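Local atomic coordinates of uronate isomerase (Bacillus halodurans C-125, PDB entry 3HKA), a protein that probably interconverts D-glucuronate and the ketose D-fructuronate, as a zinc-containing isomerase of the amidohydrolase superfamily. Residues 49-54 with 90-95; 257-262 with 298-303; 323-328 with 353-358. All blocks are in the same frame, centred on the assembly; numbering follows the deposited sequence.

Interaction 1 of 3, residues 49-54 with 90-95. With FIX (D-fructuronic acid), chain D; CO3 (carbonate ion), chain I.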
loop_
_atom_site.group_PDB
_atom_site.type_symbol
_atom_site.label_atom_id
_atom_site.label_comp_id
_atom_site.label_asym_id
_atom_site.label_seq_id
_atom_site.Cartn_x
_atom_site.Cartn_y
_atom_site.Cartn_z
ATOM N N HIS A 49 24.406 -5.590 -9.086
ATOM C CA HIS A 49 24.316 -5.470 -7.629
ATOM C C HIS A 49 23.049 -6.037 -6.990
ATOM O O HIS A 49 23.079 -6.442 -5.830
ATOM C CB HIS A 49 24.610 -4.028 -7.153
ATOM C CG HIS A 49 23.516 -3.035 -7.401
ATOM N ND1 HIS A 49 22.342 -3.019 -6.675
ATOM C CD2 HIS A 49 23.456 -1.967 -8.232
ATOM C CE1 HIS A 49 21.612 -1.982 -7.045
ATOM N NE2 HIS A 49 22.266 -1.327 -7.988
ATOM N N TYR A 50 21.954 -6.119 -7.744
ATOM C CA TYR A 50 20.721 -6.696 -7.210
ATOM C C TYR A 50 21.007 -8.131 -6.781
ATOM O O TYR A 50 20.527 -8.594 -5.750
ATOM C CB TYR A 50 19.627 -6.743 -8.276
ATOM C CG TYR A 50 18.871 -5.458 -8.497
ATOM C CD1 TYR A 50 19.528 -4.233 -8.531
ATOM C CD2 TYR A 50 17.502 -5.480 -8.762
ATOM C CE1 TYR A 50 18.848 -3.062 -8.832
ATOM C CE2 TYR A 50 16.809 -4.316 -9.064
ATOM C CZ TYR A 50 17.489 -3.112 -9.102
ATOM O OH TYR A 50 16.817 -1.964 -9.444
ATOM N N LEU A 51 21.787 -8.834 -7.597
ATOM C CA LEU A 51 22.120 -10.223 -7.310
ATOM C C LEU A 51 23.202 -10.363 -6.239
ATOM O O LEU A 51 23.289 -11.389 -5.570
ATOM C CB LEU A 51 22.532 -10.927 -8.607
ATOM C CG LEU A 51 21.396 -11.012 -9.630
ATOM C CD1 LEU A 51 21.871 -11.730 -10.883
ATOM C CD2 LEU A 51 20.214 -11.753 -9.018
ATOM N N VAL A 52 24.022 -9.330 -6.072
ATOM C CA VAL A 52 25.061 -9.354 -5.050
ATOM C C VAL A 52 24.360 -9.337 -3.690
ATOM O O VAL A 52 24.741 -10.054 -2.764
ATOM C CB VAL A 52 25.992 -8.127 -5.173
ATOM C CG1 VAL A 52 26.910 -8.033 -3.968
ATOM C CG2 VAL A 52 26.819 -8.237 -6.447
ATOM N N ALA A 53 23.316 -8.522 -3.582
ATOM C CA ALA A 53 22.555 -8.425 -2.345
ATOM C C ALA A 53 21.853 -9.752 -2.069
ATOM O O ALA A 53 21.889 -10.266 -0.951
ATOM C CB ALA A 53 21.530 -7.291 -2.445
ATOM N N GLU A 54 21.230 -10.322 -3.094
ATOM C CA GLU A 54 20.520 -11.581 -2.915
ATOM C C GLU A 54 21.429 -12.764 -2.575
ATOM O O GLU A 54 21.071 -13.599 -1.745
ATOM C CB GLU A 54 19.673 -11.889 -4.154
ATOM C CG GLU A 54 18.424 -11.013 -4.251
ATOM C CD GLU A 54 17.679 -11.171 -5.563
ATOM O OE1 GLU A 54 17.473 -12.328 -5.998
ATOM O OE2 GLU A 54 17.285 -10.134 -6.151
ATOM N N SER A 90 13.284 -15.046 -7.994
ATOM C CA SER A 90 13.268 -13.606 -7.744
ATOM C C SER A 90 13.208 -12.885 -9.086
ATOM O O SER A 90 13.576 -13.451 -10.121
ATOM C CB SER A 90 14.521 -13.167 -6.977
ATOM O OG SER A 90 15.660 -13.179 -7.814
ATOM N N GLU A 91 12.740 -11.642 -9.068
ATOM C CA GLU A 91 12.621 -10.849 -10.287
ATOM C C GLU A 91 13.974 -10.662 -10.976
ATOM O O GLU A 91 14.080 -10.792 -12.200
ATOM C CB GLU A 91 12.002 -9.488 -9.956
ATOM C CG GLU A 91 11.990 -8.473 -11.090
ATOM C CD GLU A 91 11.202 -8.929 -12.310
ATOM O OE1 GLU A 91 10.386 -9.873 -12.202
ATOM O OE2 GLU A 91 11.393 -8.322 -13.382
ATOM N N ALA A 92 15.003 -10.365 -10.191
ATOM C CA ALA A 92 16.339 -10.161 -10.740
ATOM C C ALA A 92 16.885 -11.433 -11.391
ATOM O O ALA A 92 17.462 -11.379 -12.476
ATOM C CB ALA A 92 17.288 -9.688 -9.648
ATOM N N CYS A 93 16.715 -12.571 -10.726
ATOM C CA CYS A 93 17.202 -13.837 -11.274
ATOM C C CYS A 93 16.399 -14.191 -12.521
ATOM O O CYS A 93 16.966 -14.553 -13.552
ATOM C CB CYS A 93 17.111 -14.943 -10.218
ATOM S SG CYS A 93 18.327 -14.752 -8.872
ATOM N N ARG A 94 15.079 -14.071 -12.425
ATOM C CA ARG A 94 14.201 -14.328 -13.561
ATOM C C ARG A 94 14.710 -13.502 -14.745
ATOM O O ARG A 94 14.769 -13.980 -15.880
ATOM C CB ARG A 94 12.775 -13.898 -13.213
ATOM C CG ARG A 94 11.795 -13.882 -14.376
ATOM C CD ARG A 94 10.583 -13.032 -14.017
ATOM N NE ARG A 94 9.598 -12.986 -15.090
ATOM C CZ ARG A 94 8.700 -12.018 -15.242
ATOM N NH1 ARG A 94 8.657 -11.001 -14.384
ATOM N NH2 ARG A 94 7.840 -12.068 -16.254
ATOM N N GLY A 95 15.084 -12.258 -14.458
ATOM C CA GLY A 95 15.579 -11.361 -15.489
ATOM C C GLY A 95 16.770 -11.896 -16.263
ATOM O O GLY A 95 16.843 -11.749 -17.489
HETATM O O1A FIX D . 20.072 6.379 -10.844
HETATM C C1 FIX D . 20.196 6.078 -9.632
HETATM O O1B FIX D . 20.660 6.817 -8.745
HETATM C C2 FIX D . 19.735 4.672 -9.197
HETATM O O2 FIX D . 18.813 4.159 -10.165
HETATM C C3 FIX D . 20.957 3.733 -9.036
HETATM O O3 FIX D . 21.863 4.315 -8.075
HETATM C C4 FIX D . 20.659 2.287 -8.539
HETATM O O4 FIX D . 21.877 1.635 -8.133
HETATM C C5 FIX D . 19.969 1.402 -9.616
HETATM O O5 FIX D . 20.251 1.519 -10.814
HETATM C C6 FIX D . 18.930 0.370 -9.198
HETATM O O6 FIX D . 18.040 0.063 -10.266
HETATM C C CO3 I . 19.874 -3.750 -4.144
HETATM O O1 CO3 I . 19.208 -4.246 -3.145
HETATM O O2 CO3 I . 20.716 -4.503 -4.797
HETATM O O3 CO3 I . 19.868 -2.466 -4.345
HETATM O O HOH W 1 14.941 -9.479 -7.410
#
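Ala92 sets its CB into the angle between Tyr50, Leu51 and Glu54, and around this small methyl group two buried helices meet in a helix-helix packing. Their short axes approach to 9.7 Å with N-to-C directions 126° apart. The tight part is apolar. Branch CD2 of Leu51 carries it, 3.6 Å from Ala92 CB and 3.5 Å from Cys93 SG, so that one methyl touches both side chains, while CB of Tyr50 closes in on the same alanine. Leu82 of helix 71-84 packs against both Leu51 and Cys93.

The other side is polar, and there a water stands between the helices where the first side has methyl against methyl. Ser90 is the N-cap of helix 91-102. With chi1 at 74°, its OG lies between its own backbone N and carbonyl carbon, where it accepts from Cys93 N at 3.2 Å. The same hydroxyl donates to Glu54 OE1 over 2.7 Å, meeting its syn lone pair, so one oxygen both caps its helix and ties it to the neighbour. Glu54 OE2 takes a bond from a water 2.7 Å away, which in turn accepts from Ala92 N in the first turn of the helix. Arg314 of the second subunit forms a salt bridge with that OE2, so both carboxylate oxygens of this buried glutamate are held, and the charge is probably well compensated.

His49 and Tyr50 carry helix 49-55 on into the ligand pocket. His49 bridges a carbonate and the sugar acid: ND1 donates to O2 of the carbonate, and NE2 shares a hydrogen bond with O4 of D-fructuronate. Tyr50, whose CB touches the alanine, extends its ring until OH donates to O6 of the sugar acid at 2.5 Å.

Interaction 2 of 3, residues 257-262 with 298-303. With FIX (D-fructuronic acid), chain D.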
loop_
_atom_site.group_PDB
_atom_site.type_symbol
_atom_site.label_atom_id
_atom_site.label_comp_id
_atom_site.label_asym_id
_atom_site.label_seq_id
_atom_site.Cartn_x
_atom_site.Cartn_y
_atom_site.Cartn_z
ATOM N N MET A 257 14.043 14.487 -10.586
ATOM C CA MET A 257 14.317 14.186 -9.185
ATOM C C MET A 257 13.902 12.747 -8.883
ATOM O O MET A 257 12.756 12.357 -9.121
ATOM C CB MET A 257 13.549 15.143 -8.259
ATOM C CG MET A 257 13.848 16.615 -8.488
ATOM S SD MET A 257 12.953 17.702 -7.348
ATOM C CE MET A 257 11.362 17.750 -8.128
ATOM N N MET A 258 14.845 11.957 -8.374
ATOM C CA MET A 258 14.578 10.569 -8.015
ATOM C C MET A 258 14.699 10.574 -6.494
ATOM O O MET A 258 15.790 10.528 -5.928
ATOM C CB MET A 258 15.602 9.653 -8.685
ATOM C CG MET A 258 15.770 9.986 -10.164
ATOM S SD MET A 258 16.365 8.637 -11.197
ATOM C CE MET A 258 18.077 8.797 -10.992
ATOM N N ILE A 259 13.548 10.642 -5.844
ATOM C CA ILE A 259 13.481 10.767 -4.394
ATOM C C ILE A 259 13.211 9.512 -3.583
ATOM O O ILE A 259 12.384 8.682 -3.960
ATOM C CB ILE A 259 12.405 11.814 -4.041
ATOM C CG1 ILE A 259 12.727 13.123 -4.770
ATOM C CG2 ILE A 259 12.330 12.018 -2.530
ATOM C CD1 ILE A 259 11.548 14.045 -4.954
ATOM N N GLY A 260 13.912 9.391 -2.456
ATOM C CA GLY A 260 13.684 8.259 -1.576
ATOM C C GLY A 260 14.840 7.339 -1.237
ATOM O O GLY A 260 14.675 6.441 -0.412
ATOM N N VAL A 261 16.005 7.543 -1.845
ATOM C CA VAL A 261 17.134 6.661 -1.568
ATOM C C VAL A 261 17.959 7.066 -0.343
ATOM O O VAL A 261 18.339 8.222 -0.195
ATOM C CB VAL A 261 18.072 6.540 -2.815
ATOM C CG1 VAL A 261 18.636 7.908 -3.192
ATOM C CG2 VAL A 261 19.203 5.548 -2.532
ATOM N N LYS A 262 18.195 6.109 0.550
ATOM C CA LYS A 262 19.016 6.353 1.732
ATOM C C LYS A 262 20.330 5.645 1.400
ATOM O O LYS A 262 20.436 4.424 1.489
ATOM C CB LYS A 262 18.375 5.751 2.991
ATOM C CG LYS A 262 19.123 6.129 4.273
ATOM C CD LYS A 262 18.370 5.741 5.553
ATOM C CE LYS A 262 19.212 6.087 6.786
ATOM N NZ LYS A 262 18.589 5.637 8.063
ATOM N N VAL A 298 9.731 13.300 -12.128
ATOM C CA VAL A 298 9.897 12.711 -10.800
ATOM C C VAL A 298 9.562 11.228 -10.717
ATOM O O VAL A 298 8.641 10.742 -11.371
ATOM C CB VAL A 298 9.016 13.446 -9.751
ATOM C CG1 VAL A 298 9.166 12.794 -8.364
ATOM C CG2 VAL A 298 9.406 14.906 -9.674
ATOM N N THR A 299 10.339 10.514 -9.913
ATOM C CA THR A 299 10.100 9.105 -9.660
ATOM C C THR A 299 10.502 8.935 -8.199
ATOM O O THR A 299 11.467 9.550 -7.748
ATOM C CB THR A 299 10.943 8.181 -10.581
ATOM O OG1 THR A 299 10.409 6.851 -10.515
ATOM C CG2 THR A 299 12.425 8.161 -10.150
ATOM N N MET A 300 9.753 8.135 -7.448
ATOM C CA MET A 300 10.068 7.953 -6.039
ATOM C C MET A 300 10.302 6.489 -5.686
ATOM O O MET A 300 9.708 5.587 -6.279
ATOM C CB MET A 300 8.957 8.577 -5.182
ATOM C CG MET A 300 8.778 10.070 -5.471
ATOM S SD MET A 300 7.537 10.904 -4.456
ATOM C CE MET A 300 8.562 11.370 -3.020
ATOM N N LEU A 301 11.175 6.268 -4.706
ATOM C CA LEU A 301 11.561 4.925 -4.291
ATOM C C LEU A 301 10.621 4.177 -3.344
ATOM O O LEU A 301 10.532 2.955 -3.399
ATOM C CB LEU A 301 12.964 4.986 -3.674
ATOM C CG LEU A 301 13.739 3.672 -3.568
ATOM C CD1 LEU A 301 13.848 3.039 -4.953
ATOM C CD2 LEU A 301 15.130 3.936 -2.980
ATOM N N SER A 302 9.923 4.901 -2.478
ATOM C CA SER A 302 9.024 4.271 -1.512
ATOM C C SER A 302 7.662 3.875 -2.074
ATOM O O SER A 302 7.022 4.656 -2.763
ATOM C CB SER A 302 8.825 5.211 -0.313
ATOM O OG SER A 302 7.960 4.636 0.647
ATOM N N ARG A 303 7.218 2.657 -1.770
ATOM C CA ARG A 303 5.913 2.191 -2.235
ATOM C C ARG A 303 4.823 3.127 -1.711
ATOM O O ARG A 303 3.809 3.381 -2.378
ATOM C CB ARG A 303 5.642 0.780 -1.709
ATOM C CG ARG A 303 4.322 0.181 -2.179
ATOM C CD ARG A 303 3.932 -1.035 -1.359
ATOM N NE ARG A 303 2.696 -1.631 -1.854
ATOM C CZ ARG A 303 1.942 -2.478 -1.162
ATOM N NH1 ARG A 303 2.291 -2.830 0.069
ATOM N NH2 ARG A 303 0.842 -2.988 -1.712
HETATM O O1A FIX D . 20.072 6.379 -10.844
HETATM C C1 FIX D . 20.196 6.078 -9.632
HETATM O O1B FIX D . 20.660 6.817 -8.745
HETATM C C2 FIX D . 19.735 4.672 -9.197
HETATM O O2 FIX D . 18.813 4.159 -10.165
HETATM C C3 FIX D . 20.957 3.733 -9.036
HETATM O O3 FIX D . 21.863 4.315 -8.075
HETATM C C4 FIX D . 20.659 2.287 -8.539
HETATM O O4 FIX D . 21.877 1.635 -8.133
HETATM C C5 FIX D . 19.969 1.402 -9.616
HETATM O O5 FIX D . 20.251 1.519 -10.814
HETATM C C6 FIX D . 18.930 0.370 -9.198
HETATM O O6 FIX D . 18.040 0.063 -10.266
#
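The D-fructuronate pocket takes part of its wall from Met258, which rests on Thr299 of the neighbouring strand. CG2 of the threonine is 3.8 Å from CB of the methionine and equally near its CG, the two side chains crossing at a slant. Rotation about CG-SD (chi3 -86°) bends the methionine chain and takes CE away from the threonine to within 3.1 Å of O1A of the ligand, in the carboxylate group bound by zinc. Thr299 uses its hydroxyl differently: OG1 hydrogen-bonds to the carbonyl of Phe322, so only its methyl serves the methionine.

Behind these side chains the backbones run parallel, 13° apart, as adjacent strands of the distorted (beta/alpha)8 barrel of the amidohydrolase superfamily. Thr299 N donates to Met257 O over 3.1 Å, Ile259 N to Thr299 O over 3.0 Å, and Leu301 N to Ile259 O over 2.8 Å, the alternation expected of a parallel ladder. Met257, Ile259, Val298 and Met300 turn to the opposite face, where helix 282-290 packs Leu287 on Met257 and Val284 on Ile259. Ile259 and Met300 lie alongside each other and point the same way, with CG2 of the isoleucine 3.9 Å from CE of the methionine.

Past the ladder the strand kinks at Gly260, where a CB would run into Leu301 CB and, at these backbone angles (phi 122°), into the preceding carbonyl oxygen. Leu301 fills the corner, its CD2 meeting Val261 CA at 3.7 Å and Gly260 O at 3.6 Å.

Interaction 3 of 3, residues 323-328 with 353-358. With ZN (zinc ion), chain F; FIX (D-fructuronic acid), chain D; CO3 (carbonate ion), chain I.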
loop_
_atom_site.group_PDB
_atom_site.type_symbol
_atom_site.label_atom_id
_atom_site.label_comp_id
_atom_site.label_asym_id
_atom_site.label_seq_id
_atom_site.Cartn_x
_atom_site.Cartn_y
_atom_site.Cartn_z
ATOM N N GLY A 323 8.487 5.955 -14.607
ATOM C CA GLY A 323 8.959 4.682 -14.096
ATOM C C GLY A 323 8.577 4.111 -12.746
ATOM O O GLY A 323 7.926 4.749 -11.916
ATOM N N CYS A 324 8.988 2.857 -12.571
ATOM C CA CYS A 324 8.798 2.084 -11.349
ATOM C C CYS A 324 10.246 1.820 -10.966
ATOM O O CYS A 324 10.854 0.811 -11.332
ATOM C CB CYS A 324 8.052 0.791 -11.653
ATOM S SG CYS A 324 6.425 1.107 -12.390
ATOM N N TRP A 325 10.788 2.780 -10.235
ATOM C CA TRP A 325 12.176 2.787 -9.832
ATOM C C TRP A 325 12.713 1.823 -8.780
ATOM O O TRP A 325 12.187 1.721 -7.671
ATOM C CB TRP A 325 12.526 4.226 -9.422
ATOM C CG TRP A 325 13.968 4.488 -9.127
ATOM C CD1 TRP A 325 15.052 3.984 -9.793
ATOM C CD2 TRP A 325 14.488 5.401 -8.149
ATOM N NE1 TRP A 325 16.212 4.534 -9.295
ATOM C CE2 TRP A 325 15.894 5.403 -8.284
ATOM C CE3 TRP A 325 13.899 6.220 -7.174
ATOM C CZ2 TRP A 325 16.723 6.193 -7.476
ATOM C CZ3 TRP A 325 14.723 7.009 -6.371
ATOM C CH2 TRP A 325 16.121 6.986 -6.529
ATOM N N TRP A 326 13.764 1.102 -9.165
ATOM C CA TRP A 326 14.491 0.238 -8.243
ATOM C C TRP A 326 13.657 -0.792 -7.474
ATOM O O TRP A 326 13.187 -1.783 -8.035
ATOM C CB TRP A 326 15.193 1.173 -7.260
ATOM C CG TRP A 326 16.482 0.719 -6.667
ATOM C CD1 TRP A 326 16.893 -0.564 -6.446
ATOM C CD2 TRP A 326 17.502 1.570 -6.131
ATOM N NE1 TRP A 326 18.111 -0.562 -5.798
ATOM C CE2 TRP A 326 18.505 0.736 -5.594
ATOM C CE3 TRP A 326 17.661 2.963 -6.052
ATOM C CZ2 TRP A 326 19.658 1.246 -4.982
ATOM C CZ3 TRP A 326 18.807 3.473 -5.443
ATOM C CH2 TRP A 326 19.792 2.612 -4.916
ATOM N N PHE A 327 13.487 -0.557 -6.175
ATOM C CA PHE A 327 12.712 -1.469 -5.341
ATOM C C PHE A 327 11.236 -1.464 -5.738
ATOM O O PHE A 327 10.446 -2.252 -5.219
ATOM C CB PHE A 327 12.879 -1.104 -3.862
ATOM C CG PHE A 327 14.316 -1.061 -3.414
ATOM C CD1 PHE A 327 15.129 -2.188 -3.531
ATOM C CD2 PHE A 327 14.871 0.118 -2.914
ATOM C CE1 PHE A 327 16.479 -2.144 -3.161
ATOM C CE2 PHE A 327 16.218 0.177 -2.542
ATOM C CZ PHE A 327 17.025 -0.959 -2.666
ATOM N N MET A 328 10.868 -0.570 -6.656
ATOM C CA MET A 328 9.486 -0.499 -7.152
ATOM C C MET A 328 9.396 -1.332 -8.441
ATOM O O MET A 328 8.304 -1.608 -8.934
ATOM C CB MET A 328 9.094 0.942 -7.505
ATOM C CG MET A 328 9.063 1.936 -6.347
ATOM S SD MET A 328 7.717 1.608 -5.201
ATOM C CE MET A 328 8.565 0.569 -3.998
ATOM N N HIS A 353 11.015 2.794 -17.145
ATOM C CA HIS A 353 12.379 2.996 -17.624
ATOM C C HIS A 353 13.096 1.731 -17.143
ATOM O O HIS A 353 12.625 1.068 -16.213
ATOM C CB HIS A 353 13.019 4.263 -17.039
ATOM C CG HIS A 353 13.280 4.204 -15.566
ATOM N ND1 HIS A 353 12.347 4.590 -14.626
ATOM C CD2 HIS A 353 14.381 3.832 -14.873
ATOM C CE1 HIS A 353 12.864 4.460 -13.417
ATOM N NE2 HIS A 353 14.098 4.002 -13.539
ATOM N N SER A 354 14.214 1.377 -17.765
ATOM C CA SER A 354 14.910 0.146 -17.379
ATOM C C SER A 354 15.953 0.288 -16.277
ATOM O O SER A 354 16.155 -0.636 -15.493
ATOM C CB SER A 354 15.587 -0.478 -18.597
ATOM O OG SER A 354 16.703 0.300 -18.996
ATOM N N ASP A 355 16.624 1.433 -16.231
ATOM C CA ASP A 355 17.672 1.653 -15.237
ATOM C C ASP A 355 18.779 0.636 -15.490
ATOM O O ASP A 355 19.555 0.310 -14.592
ATOM C CB ASP A 355 17.131 1.450 -13.822
ATOM C CG ASP A 355 17.416 2.627 -12.921
ATOM O OD1 ASP A 355 18.575 3.091 -12.897
ATOM O OD2 ASP A 355 16.480 3.085 -12.236
ATOM N N ALA A 356 18.843 0.138 -16.720
ATOM C CA ALA A 356 19.830 -0.867 -17.084
ATOM C C ALA A 356 21.252 -0.424 -16.786
ATOM O O ALA A 356 21.657 0.684 -17.135
ATOM C CB ALA A 356 19.694 -1.225 -18.567
ATOM N N ARG A 357 21.992 -1.301 -16.117
ATOM C CA ARG A 357 23.389 -1.058 -15.784
ATOM C C ARG A 357 24.228 -1.958 -16.688
ATOM O O ARG A 357 25.389 -1.668 -16.972
ATOM C CB ARG A 357 23.655 -1.394 -14.316
ATOM C CG ARG A 357 23.330 -0.257 -13.360
ATOM C CD ARG A 357 23.504 -0.685 -11.907
ATOM N NE ARG A 357 23.417 0.451 -10.990
ATOM C CZ ARG A 357 24.351 1.390 -10.874
ATOM N NH1 ARG A 357 25.447 1.331 -11.619
ATOM N NH2 ARG A 357 24.192 2.386 -10.013
ATOM N N VAL A 358 23.618 -3.053 -17.132
ATOM C CA VAL A 358 24.269 -4.001 -18.027
ATOM C C VAL A 358 23.442 -4.030 -19.313
ATOM O O VAL A 358 22.230 -4.259 -19.275
ATOM C CB VAL A 358 24.321 -5.419 -17.412
ATOM C CG1 VAL A 358 25.077 -6.362 -18.342
ATOM C CG2 VAL A 358 24.991 -5.371 -16.042
HETATM ZN ZN ZN F . 19.307 4.796 -12.001
HETATM O O1A FIX D . 20.072 6.379 -10.844
HETATM C C1 FIX D . 20.196 6.078 -9.632
HETATM O O1B FIX D . 20.660 6.817 -8.745
HETATM C C2 FIX D . 19.735 4.672 -9.197
HETATM O O2 FIX D . 18.813 4.159 -10.165
HETATM C C3 FIX D . 20.957 3.733 -9.036
HETATM O O3 FIX D . 21.863 4.315 -8.075
HETATM C C4 FIX D . 20.659 2.287 -8.539
HETATM O O4 FIX D . 21.877 1.635 -8.133
HETATM C C5 FIX D . 19.969 1.402 -9.616
HETATM O O5 FIX D . 20.251 1.519 -10.814
HETATM C C6 FIX D . 18.930 0.370 -9.198
HETATM O O6 FIX D . 18.040 0.063 -10.266
HETATM C C CO3 I . 19.874 -3.750 -4.144
HETATM O O1 CO3 I . 19.208 -4.246 -3.145
HETATM O O2 CO3 I . 20.716 -4.503 -4.797
HETATM O O3 CO3 I . 19.868 -2.466 -4.345
HETATM O O HOH W 2 12.743 0.919 -13.484
HETATM O O HOH W 3 14.837 1.060 -11.699
#
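Trp325 reaches across from one active-site loop to His353 and Asp355 of another, and the path of its side chain illustrates how an indole can be shared between protein and substrate. CB starts 4.0 Å from His353 CE1. With CG anti to the backbone N (chi1 -173°), the five-membered ring is carried on toward the carboxylate, where CD1 lies 3.0 Å from Asp355 OD2. The oxygen lies at the indole's edge, near its plane, with ring and carboxylate planes 13° apart. NE1 passes that oxygen by and donates instead to O2 of D-fructuronate, 2.8 Å away and almost straight at 174°. At the tip, CZ2 brushes ligand carbon C2, while Trp326 CE3 lies over one face.

Asp355 divides its oxygens. OD1 binds zinc at 2.1 Å, together with His26 and His28. OD2 accepts from His353 NE2 at 2.9 Å, approached from well above the carboxylate plane, and from a water that also accepts from Trp326 N. The histidine in turn backs onto Gly323, whose CA is 3.4 Å from ND1; a CB there would collide with the ring.

Trp326 lays one face over ligand C6, its CG 3.5 Å away, and donates from NE1 to O3 of the carbonate. With an alanine here, C6 and C4 of the sugar acid would probably lose the ring beside them and the carbonate oxygen its indole donor.

Zinc holds O1A and O2, at the acid end of the ligand, whereas the ketone, C5-O5, and its neighbour C6 lie beyond. C6 lies against Trp326, and Arg357 gives O4 a bond from NH2 and O5 only a weak one from NE. The arrangement is consistent with a metal that anchors and orients the substrate, away from the carbons where aldose and ketose differ.

The three contacts surround one bound D-fructuronate from different sides. Interactions 1 and 2 do not touch, their centres about 20 Å apart; interaction 3 lies between them, its centre about 13 Å from the first and 12 Å from the second. Trp326 is the joint: its CD1 meets Tyr50 OH at 3.3 Å, and its CB meets Leu301 CD1 at 3.3 Å. Along the ligand, residues 257-262 attend to the carboxylate, interaction 3 to the zinc end, O2, O4 and one side of C6, and helix 49-55 to O6 and, through His49, to the shared O4. Interactions 1 and 3 also share the carbonate, which Arg314 and Lys315 of the second subunit help to hold.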